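PDB 4AT2: 3-ketosteroid-delta4-5alpha-dehydrogenase from Rhodococcus jostii, which catalyses the dehydrogenation of 5alpha-3-ketosteroids between C4 and C5, an FAD-dependent step in the breakdown of steroids. Local coordinates for residues F111-L116 with E123-Y128; V133-W138 with Y498-G503; G169-P174 with H422-W427. All blocks are in the same frame, centred on the assembly; numbering follows the deposited sequence. Where two conformers were deposited one is given.

Contact 1. Residues F111-L116 with E123-Y128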
loop_
_atom_site.group_PDB
_atom_site.type_symbol
_atom_site.label_atom_id
_atom_site.label_comp_id
_atom_site.label_asym_id
_atom_site.label_seq_id
_atom_site.Cartn_x
_atom_site.Cartn_y
_atom_site.Cartn_z
ATOM N N PHE A 111 -10.802 14.663 12.846
ATOM C CA PHE A 111 -9.395 14.346 13.027
ATOM C C PHE A 111 -9.045 12.973 12.447
ATOM O O PHE A 111 -8.052 12.828 11.715
ATOM C CB PHE A 111 -8.959 14.391 14.502
ATOM C CG PHE A 111 -7.575 13.848 14.700
ATOM C CD1 PHE A 111 -6.460 14.631 14.394
ATOM C CD2 PHE A 111 -7.383 12.527 15.095
ATOM C CE1 PHE A 111 -5.176 14.123 14.525
ATOM C CE2 PHE A 111 -6.103 12.011 15.223
ATOM C CZ PHE A 111 -5.001 12.811 14.943
ATOM N N MET A 112 -9.831 11.964 12.805
ATOM C CA MET A 112 -9.484 10.588 12.435
ATOM C C MET A 112 -9.518 10.375 10.920
ATOM O O MET A 112 -8.646 9.707 10.375
ATOM C CB MET A 112 -10.388 9.576 13.143
ATOM C CG MET A 112 -10.120 9.496 14.644
ATOM S SD MET A 112 -11.213 8.338 15.490
ATOM C CE MET A 112 -10.442 6.762 15.104
ATOM N N MET A 113 -10.515 10.947 10.249
ATOM C CA MET A 113 -10.604 10.841 8.780
ATOM C C MET A 113 -9.363 11.443 8.119
ATOM O O MET A 113 -8.824 10.888 7.153
ATOM C CB MET A 113 -11.872 11.529 8.246
ATOM C CG MET A 113 -13.171 10.824 8.605
ATOM S SD MET A 113 -13.244 9.104 8.060
ATOM C CE MET A 113 -13.172 9.302 6.277
ATOM N N ALA A 114 -8.896 12.569 8.658
ATOM C CA ALA A 114 -7.725 13.248 8.102
ATOM C C ALA A 114 -6.415 12.522 8.392
ATOM O O ALA A 114 -5.543 12.448 7.521
ATOM C CB ALA A 114 -7.660 14.682 8.622
ATOM N N ALA A 115 -6.278 11.987 9.607
ATOM C CA ALA A 115 -4.999 11.469 10.087
ATOM C C ALA A 115 -4.789 9.995 9.799
ATOM O O ALA A 115 -3.649 9.538 9.769
ATOM C CB ALA A 115 -4.833 11.733 11.583
ATOM N N LEU A 116 -5.879 9.251 9.626
ATOM C CA LEU A 116 -5.787 7.785 9.605
ATOM C C LEU A 116 -6.064 7.188 8.236
ATOM O O LEU A 116 -6.180 5.968 8.106
ATOM C CB LEU A 116 -6.695 7.154 10.673
ATOM C CG LEU A 116 -6.502 7.688 12.100
ATOM C CD1 LEU A 116 -7.466 6.973 13.046
ATOM C CD2 LEU A 116 -5.055 7.528 12.578
ATOM N N GLU A 123 -17.838 5.158 7.563
ATOM C CA GLU A 123 -18.889 4.538 8.368
ATOM C C GLU A 123 -18.329 4.031 9.695
ATOM O O GLU A 123 -18.908 4.282 10.752
ATOM C CB GLU A 123 -19.577 3.392 7.610
ATOM C CG GLU A 123 -20.728 2.763 8.386
ATOM C CD GLU A 123 -21.190 1.418 7.831
ATOM O OE1 GLU A 123 -20.475 0.780 7.040
ATOM O OE2 GLU A 123 -22.287 0.975 8.207
ATOM N N LYS A 124 -17.214 3.302 9.633
ATOM C CA LYS A 124 -16.623 2.720 10.840
ATOM C C LYS A 124 -16.115 3.797 11.792
ATOM O O LYS A 124 -16.394 3.751 12.982
ATOM C CB LYS A 124 -15.498 1.729 10.505
ATOM C CG LYS A 124 -15.108 0.848 11.688
ATOM C CD LYS A 124 -14.022 -0.174 11.350
ATOM C CE LYS A 124 -14.510 -1.117 10.259
ATOM N NZ LYS A 124 -14.240 -2.547 10.546
ATOM N N ILE A 125 -15.370 4.767 11.264
ATOM C CA ILE A 125 -14.869 5.852 12.107
ATOM C C ILE A 125 -16.010 6.640 12.755
ATOM O O ILE A 125 -15.953 6.926 13.954
ATOM C CB ILE A 125 -13.851 6.737 11.366
ATOM C CG1 ILE A 125 -12.525 5.956 11.247
ATOM C CG2 ILE A 125 -13.638 8.058 12.099
ATOM C CD1 ILE A 125 -11.465 6.621 10.391
ATOM N N THR A 126 -17.054 6.944 11.983
ATOM C CA THR A 126 -18.223 7.670 12.517
ATOM C C THR A 126 -18.833 6.900 13.690
ATOM O O THR A 126 -19.066 7.458 14.777
ATOM C CB THR A 126 -19.278 7.956 11.421
ATOM O OG1 THR A 126 -18.656 8.678 10.356
ATOM C CG2 THR A 126 -20.427 8.814 11.964
ATOM N N ASP A 127 -19.045 5.608 13.466
ATOM C CA ASP A 127 -19.585 4.705 14.467
ATOM C C ASP A 127 -18.703 4.647 15.732
ATOM O O ASP A 127 -19.197 4.745 16.852
ATOM C CB ASP A 127 -19.727 3.323 13.820
ATOM C CG ASP A 127 -20.195 2.274 14.781
ATOM O OD1 ASP A 127 -21.355 2.355 15.226
ATOM O OD2 ASP A 127 -19.417 1.345 15.055
ATOM N N TYR A 128 -17.397 4.489 15.538
ATOM C CA TYR A 128 -16.442 4.461 16.642
ATOM C C TYR A 128 -16.495 5.756 17.453
ATOM O O TYR A 128 -16.428 5.729 18.692
ATOM C CB TYR A 128 -15.044 4.263 16.051
ATOM C CG TYR A 128 -13.928 4.066 17.054
ATOM C CD1 TYR A 128 -13.706 2.828 17.653
ATOM C CD2 TYR A 128 -13.064 5.119 17.364
ATOM C CE1 TYR A 128 -12.664 2.648 18.558
ATOM C CE2 TYR A 128 -12.027 4.953 18.262
ATOM C CZ TYR A 128 -11.830 3.719 18.852
ATOM O OH TYR A 128 -10.796 3.559 19.737
#

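Contact 2. Residues V133-W138 with Y498-G503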
loop_
_atom_site.group_PDB
_atom_site.type_symbol
_atom_site.label_atom_id
_atom_site.label_comp_id
_atom_site.label_asym_id
_atom_site.label_seq_id
_atom_site.Cartn_x
_atom_site.Cartn_y
_atom_site.Cartn_z
ATOM N N VAL A 133 -17.585 7.728 24.084
ATOM C CA VAL A 133 -17.826 8.015 25.498
ATOM C C VAL A 133 -18.492 6.827 26.198
ATOM O O VAL A 133 -18.081 6.450 27.295
ATOM C CB VAL A 133 -18.628 9.329 25.666
ATOM C CG1 VAL A 133 -19.043 9.565 27.122
ATOM C CG2 VAL A 133 -17.802 10.505 25.158
ATOM N N GLU A 134 -19.489 6.213 25.550
ATOM C CA GLU A 134 -20.132 5.012 26.103
ATOM C C GLU A 134 -19.095 3.914 26.329
ATOM O O GLU A 134 -19.127 3.213 27.349
ATOM C CB GLU A 134 -21.262 4.512 25.185
ATOM C CG GLU A 134 -22.110 3.366 25.769
ATOM C CD GLU A 134 -21.459 1.989 25.664
ATOM O OE1 GLU A 134 -20.511 1.833 24.867
ATOM O OE2 GLU A 134 -21.893 1.052 26.378
ATOM N N HIS A 135 -18.164 3.784 25.386
ATOM C CA HIS A 135 -17.149 2.743 25.478
ATOM C C HIS A 135 -16.170 2.996 26.604
ATOM O O HIS A 135 -15.805 2.063 27.325
ATOM C CB HIS A 135 -16.461 2.554 24.134
ATOM C CG HIS A 135 -15.511 1.388 24.093
ATOM N ND1 HIS A 135 -15.896 0.127 24.375
ATOM C CD2 HIS A 135 -14.159 1.329 23.785
ATOM C CE1 HIS A 135 -14.834 -0.699 24.269
ATOM N NE2 HIS A 135 -13.771 0.041 23.905
ATOM N N TYR A 136 -15.775 4.257 26.800
ATOM C CA TYR A 136 -14.918 4.612 27.939
ATOM C C TYR A 136 -15.617 4.199 29.234
ATOM O O TYR A 136 -15.015 3.579 30.097
ATOM C CB TYR A 136 -14.619 6.117 27.974
ATOM C CG TYR A 136 -13.860 6.532 29.225
ATOM C CD1 TYR A 136 -12.476 6.383 29.306
ATOM C CD2 TYR A 136 -14.539 7.039 30.337
ATOM C CE1 TYR A 136 -11.779 6.741 30.459
ATOM C CE2 TYR A 136 -13.853 7.397 31.494
ATOM C CZ TYR A 136 -12.474 7.256 31.547
ATOM O OH TYR A 136 -11.790 7.613 32.696
ATOM N N ASN A 137 -16.886 4.579 29.357
ATOM C CA ASN A 137 -17.683 4.264 30.535
ATOM C C ASN A 137 -17.842 2.760 30.757
ATOM O O ASN A 137 -17.822 2.284 31.886
ATOM C CB ASN A 137 -19.045 4.959 30.440
ATOM C CG ASN A 137 -18.931 6.467 30.546
ATOM O OD1 ASN A 137 -17.969 6.982 31.126
ATOM N ND2 ASN A 137 -19.900 7.187 29.979
ATOM N N TRP A 138 -17.982 2.030 29.658
ATOM C CA TRP A 138 -18.068 0.577 29.676
ATOM C C TRP A 138 -16.804 -0.036 30.232
ATOM O O TRP A 138 -16.865 -0.937 31.075
ATOM C CB TRP A 138 -18.357 0.091 28.260
ATOM C CG TRP A 138 -18.641 -1.382 28.141
ATOM C CD1 TRP A 138 -19.882 -2.016 28.168
ATOM C CD2 TRP A 138 -17.666 -2.445 27.951
ATOM N NE1 TRP A 138 -19.739 -3.366 28.007
ATOM C CE2 TRP A 138 -18.433 -3.692 27.879
ATOM C CE3 TRP A 138 -16.279 -2.493 27.834
ATOM C CZ2 TRP A 138 -17.814 -4.921 27.690
ATOM C CZ3 TRP A 138 -15.665 -3.745 27.653
ATOM C CH2 TRP A 138 -16.421 -4.921 27.579
ATOM N N TYR A 498 -14.755 -2.988 18.819
ATOM C CA TYR A 498 -15.324 -3.943 17.843
ATOM C C TYR A 498 -15.324 -5.390 18.335
ATOM O O TYR A 498 -16.112 -6.205 17.852
ATOM C CB TYR A 498 -14.749 -3.745 16.421
ATOM C CG TYR A 498 -15.272 -2.431 15.891
ATOM C CD1 TYR A 498 -16.629 -2.273 15.634
ATOM C CD2 TYR A 498 -14.435 -1.326 15.755
ATOM C CE1 TYR A 498 -17.149 -1.060 15.211
ATOM C CE2 TYR A 498 -14.936 -0.105 15.339
ATOM C CZ TYR A 498 -16.290 0.018 15.063
ATOM O OH TYR A 498 -16.790 1.235 14.667
ATOM N N GLY A 499 -14.486 -5.679 19.329
ATOM C CA GLY A 499 -14.582 -6.941 20.082
ATOM C C GLY A 499 -15.953 -7.039 20.736
ATOM O O GLY A 499 -16.651 -8.040 20.579
ATOM N N ARG A 500 -16.356 -5.986 21.449
ATOM C CA ARG A 500 -17.719 -5.924 22.003
ATOM C C ARG A 500 -18.785 -6.229 20.949
ATOM O O ARG A 500 -19.667 -7.074 21.163
ATOM C CB ARG A 500 -17.991 -4.549 22.626
ATOM C CG ARG A 500 -17.268 -4.307 23.946
ATOM C CD ARG A 500 -17.563 -2.896 24.449
ATOM N NE ARG A 500 -18.991 -2.718 24.726
ATOM C CZ ARG A 500 -19.588 -1.537 24.866
ATOM N NH1 ARG A 500 -18.893 -0.408 24.767
ATOM N NH2 ARG A 500 -20.890 -1.488 25.111
ATOM N N ARG A 501 -18.691 -5.550 19.811
ATOM C CA ARG A 501 -19.670 -5.700 18.737
ATOM C C ARG A 501 -19.686 -7.149 18.224
ATOM O O ARG A 501 -20.753 -7.692 17.932
ATOM C CB ARG A 501 -19.382 -4.725 17.590
ATOM C CG ARG A 501 -19.643 -3.262 17.939
ATOM C CD ARG A 501 -21.139 -2.926 17.951
ATOM N NE ARG A 501 -21.352 -1.529 18.348
ATOM C CZ ARG A 501 -21.237 -0.480 17.531
ATOM N NH1 ARG A 501 -20.945 -0.651 16.247
ATOM N NH2 ARG A 501 -21.433 0.747 18.002
ATOM N N ALA A 502 -18.508 -7.772 18.137
ATOM C CA ALA A 502 -18.435 -9.155 17.654
ATOM C C ALA A 502 -19.136 -10.086 18.631
ATOM O O ALA A 502 -19.822 -11.023 18.211
ATOM C CB ALA A 502 -16.988 -9.598 17.463
ATOM N N GLY A 503 -18.949 -9.852 19.932
ATOM C CA GLY A 503 -19.587 -10.709 20.948
ATOM C C GLY A 503 -21.101 -10.564 20.938
ATOM O O GLY A 503 -21.833 -11.543 21.055
#

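Contact 3. Residues G169-P174 with H422-W427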
loop_
_atom_site.group_PDB
_atom_site.type_symbol
_atom_site.label_atom_id
_atom_site.label_comp_id
_atom_site.label_asym_id
_atom_site.label_seq_id
_atom_site.Cartn_x
_atom_site.Cartn_y
_atom_site.Cartn_z
ATOM N N GLY A 169 -0.906 13.282 17.134
ATOM C CA GLY A 169 -0.516 14.498 16.410
ATOM C C GLY A 169 -1.652 15.508 16.306
ATOM O O GLY A 169 -1.624 16.398 15.452
ATOM N N GLU A 170 -2.645 15.384 17.185
ATOM C CA GLU A 170 -3.822 16.269 17.168
ATOM C C GLU A 170 -3.430 17.721 17.424
ATOM O O GLU A 170 -4.087 18.638 16.934
ATOM C CB GLU A 170 -4.848 15.864 18.236
ATOM C CG GLU A 170 -5.460 14.480 18.065
ATOM C CD GLU A 170 -4.618 13.361 18.678
ATOM O OE1 GLU A 170 -3.478 13.594 19.134
ATOM O OE2 GLU A 170 -5.114 12.219 18.694
ATOM N N ASN A 171 -2.369 17.911 18.206
ATOM C CA ASN A 171 -1.910 19.239 18.584
ATOM C C ASN A 171 -0.658 19.649 17.817
ATOM O O ASN A 171 0.209 20.356 18.346
ATOM C CB ASN A 171 -1.657 19.286 20.092
ATOM C CG ASN A 171 -1.552 20.701 20.620
ATOM O OD1 ASN A 171 -2.258 21.599 20.159
ATOM N ND2 ASN A 171 -0.691 20.901 21.614
ATOM N N ALA A 172 -0.563 19.193 16.568
ATOM C CA ALA A 172 0.535 19.584 15.678
ATOM C C ALA A 172 0.029 19.680 14.247
ATOM O O ALA A 172 -1.053 19.182 13.931
ATOM C CB ALA A 172 1.708 18.604 15.777
ATOM N N ALA A 173 0.802 20.357 13.402
ATOM C CA ALA A 173 0.470 20.476 11.984
ATOM C C ALA A 173 0.539 19.100 11.326
ATOM O O ALA A 173 1.351 18.268 11.729
ATOM C CB ALA A 173 1.446 21.427 11.315
ATOM N N PRO A 174 -0.306 18.838 10.313
ATOM C CA PRO A 174 -1.327 19.722 9.748
ATOM C C PRO A 174 -2.659 19.664 10.493
ATOM O O PRO A 174 -3.526 20.501 10.253
ATOM C CB PRO A 174 -1.506 19.153 8.335
ATOM C CG PRO A 174 -1.317 17.672 8.535
ATOM C CD PRO A 174 -0.204 17.569 9.551
ATOM N N HIS A 422 5.349 24.335 10.073
ATOM C CA HIS A 422 4.387 24.718 11.121
ATOM C C HIS A 422 4.545 24.005 12.442
ATOM O O HIS A 422 3.566 23.767 13.145
ATOM C CB HIS A 422 2.952 24.652 10.587
ATOM C CG HIS A 422 2.787 25.391 9.292
ATOM N ND1 HIS A 422 2.862 26.735 9.219
ATOM C CD2 HIS A 422 2.622 24.929 7.991
ATOM C CE1 HIS A 422 2.711 27.117 7.936
ATOM N NE2 HIS A 422 2.578 26.011 7.184
ATOM N N LYS A 423 5.778 23.664 12.807
ATOM C CA LYS A 423 6.045 23.317 14.204
ATOM C C LYS A 423 5.535 24.470 15.089
ATOM O O LYS A 423 5.708 25.641 14.755
ATOM C CB LYS A 423 7.546 23.054 14.408
ATOM C CG LYS A 423 7.962 22.807 15.857
ATOM C CD LYS A 423 9.369 22.243 15.934
ATOM C CE LYS A 423 10.403 23.214 15.368
ATOM N NZ LYS A 423 11.739 22.548 15.300
ATOM N N LYS A 424 4.886 24.131 16.206
ATOM C CA LYS A 424 4.386 25.156 17.119
ATOM C C LYS A 424 5.487 26.088 17.614
ATOM O O LYS A 424 6.604 25.655 17.902
ATOM C CB LYS A 424 3.690 24.507 18.303
ATOM C CG LYS A 424 2.371 23.837 17.926
ATOM C CD LYS A 424 1.566 23.441 19.168
ATOM C CE LYS A 424 2.291 22.429 20.054
ATOM N NZ LYS A 424 2.629 21.153 19.342
ATOM N N SER A 425 5.127 27.362 17.735
ATOM C CA SER A 425 6.067 28.425 18.072
ATOM C C SER A 425 6.853 28.182 19.363
ATOM O O SER A 425 8.021 28.550 19.458
ATOM C CB SER A 425 5.323 29.756 18.137
ATOM O OG SER A 425 6.244 30.816 18.204
ATOM N N GLU A 426 6.228 27.535 20.342
ATOM C CA GLU A 426 6.891 27.197 21.604
ATOM C C GLU A 426 8.164 26.359 21.422
ATOM O O GLU A 426 9.059 26.379 22.271
ATOM C CB GLU A 426 5.916 26.474 22.546
ATOM C CG GLU A 426 5.009 25.449 21.864
ATOM C CD GLU A 426 3.616 25.991 21.525
ATOM O OE1 GLU A 426 3.501 27.035 20.832
ATOM O OE2 GLU A 426 2.615 25.355 21.948
ATOM N N TRP A 427 8.234 25.603 20.322
ATOM C CA TRP A 427 9.408 24.770 20.032
ATOM C C TRP A 427 10.322 25.374 18.990
ATOM O O TRP A 427 11.297 24.739 18.570
ATOM C CB TRP A 427 8.965 23.393 19.544
ATOM C CG TRP A 427 8.194 22.625 20.582
ATOM C CD1 TRP A 427 6.867 22.215 20.521
ATOM C CD2 TRP A 427 8.680 22.173 21.885
ATOM N NE1 TRP A 427 6.512 21.542 21.663
ATOM C CE2 TRP A 427 7.559 21.486 22.525
ATOM C CE3 TRP A 427 9.900 22.256 22.561
ATOM C CZ2 TRP A 427 7.671 20.918 23.790
ATOM C CZ3 TRP A 427 9.998 21.678 23.832
ATOM C CH2 TRP A 427 8.908 21.031 24.426
HETATM O O HOH W 1 3.103 21.386 14.630
#

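Contact 1. Residues F111-L116 with E123-Y128
Ile125 sets its two branches against a pair of consecutive methionines on the facing helix. Its CG2 methyl lies 3.7 Å from Met112 CB, at the root of that side chain, while CD1, at the end of the longer branch, comes to 3.8 Å from Met113 SD. With CG2 anti to the backbone N and CG1 beside it, the isoleucine spreads its methyls so that each meets a different methionine. A bend at chi2 (-57°) swings the sulfur of Met113 alongside Ile125 near the edge of the contact.

The pairing belongs to a helical hairpin: helices 105-115 and 122-130 are joined by a short loop and run roughly antiparallel, their local axes 10.3 Å apart at an angle of 144°. The backbones come nearest at Met112 and Ile125, whose CA atoms are 7.2 Å apart. No hydrogen bond crosses between the segments, so the fit rests on apolar surfaces and sulfur.

Met112 has a second partner. Its chain starts extended and then turns at chi3 (79°), so that Met112 CE meets Tyr128 CD2 at 3.8 Å. The two side chains cross at about a right angle, and Met112 SD sits 5.3 Å from the centroid of the Tyr128 ring in an oblique Met-aromatic contact. An alanine at Met112 would keep the CB touch on Ile125 but is likely to open a gap beside Tyr128 and leave that flank of the ring without its sulfur and methyl neighbour. The ring has other supports: its OH is hydrogen-bonded to Tyr88 O, and Phe497 of helix 490-507 meets it as well. The Tyr128 side chain lies about 8 Å from the bound FAD and about 11 Å from the steroid.

Contact 2. Residues V133-W138 with Y498-G503
Arg500 crosses from helix 498-503 to three side chains of helix 133-138, and charge comes first. Its two terminal nitrogens take Glu134 end-on, one to each oxygen: Arg500 NH1 reaches Glu134 OE1 at 2.8 Å and NH2 reaches OE2 at 3.0 Å. The first bond is nearly straight (166°) and uses the syn lone pair of OE1; the second is more bent and tilted out of both planes. Glu59 OE2 forms a further salt bridge with Arg500 NE, so two carboxylates share this guanidinium and would be expected to keep it positively charged.

A third hydrogen bond goes to His135, whose ND1 accepts from Arg500 NH1 at 3.1 Å. Imidazole and guanidinium are nearly coplanar here, so the nitrogen is met at the ring edge. NH1 thus has both N-H groups engaged. An accepting ND1 would be consistent with a proton on NE2, which is hydrogen-bonded to Ser496 OG.

Stacking supplies the remaining kind of interaction. The guanidinium lies flat on Trp138, planes 8° apart, with Arg500 CZ 3.4 Å from the centroid of the Trp138 five-membered ring in a cation-pi contact. The chain kinks at chi3, and Arg500 CD sits over the same indole, 3.5 Å from the centroid of the Trp138 six-membered ring, as a CH-pi contact. Charged head and aliphatic stem thereby cover both rings of the tryptophan, while the hydrogen bonds to Glu134 and His135 fix how the guanidinium is turned.

The local helix axes cross almost perpendicularly, at 84°, and stand 12.4 Å apart, a gap bridged by this long side chain. Through Glu59 and the packing on Trp138, both helices join helix 51-62, which follows a glycine-rich turn consistent with the dinucleotide-binding motif of Rossmann-type FAD folds.

Contact 3. Residues G169-P174 with H422-W427
His422 opens a loop-to-loop contact in which the connection between helix 401-413 and strand 435-439 packs against a type I beta turn, Gly169 to Ala172, and the residues just after it. The histidine touches with its root: His422 CB lies 3.6 Å from Ala173 CB, where the CA atoms of the two segments come nearest. Beside them one water joins the backbones, accepting from Ala173 N and donating to His422 O, each at 2.8 Å.

Lys423 points away, and its NZ forms a salt bridge with Glu336 and a hydrogen bond with Tyr409. Lys424 turns back toward the beta turn. Bends at chi3 and chi4 fold the far end of the chain round, bringing the ammonium in front of the carbonyl oxygen of Asn171. Lys424 NZ donates to Asn171 O at 2.7 Å, approaching nearly end-on with a C=O...N angle of 160°. The same NZ is salt-bridged to Asp337 OD2, so the lysine links that carboxylate to the turn.

Ser425 to Trp427 then wind into a 3-10 segment whose backbone bond, from Trp427 N back to Lys424 O, measures 2.9 Å.

How the contacts relate
From the N terminus, contact 1 comes first along the chain and closes a very short loop, pairing helix 105-115 with helix 122-130. The chain passes directly into helix 132-141, where contact 2 opens; its partner, helix 490-507, arrives only near the C terminus. Contact 3 is nested inside that long loop, tying the 169-174 region to the loop before strand 435-439. Contacts 1 and 2 meet through Asp127, whose OD2 forms a salt bridge with Arg501 and a probable hydrogen bond with Tyr498. Contact 1 also reaches contact 3, Phe111 packing on Glu170. Contacts 2 and 3 stay apart, their nearest atoms about 14 Å from each other.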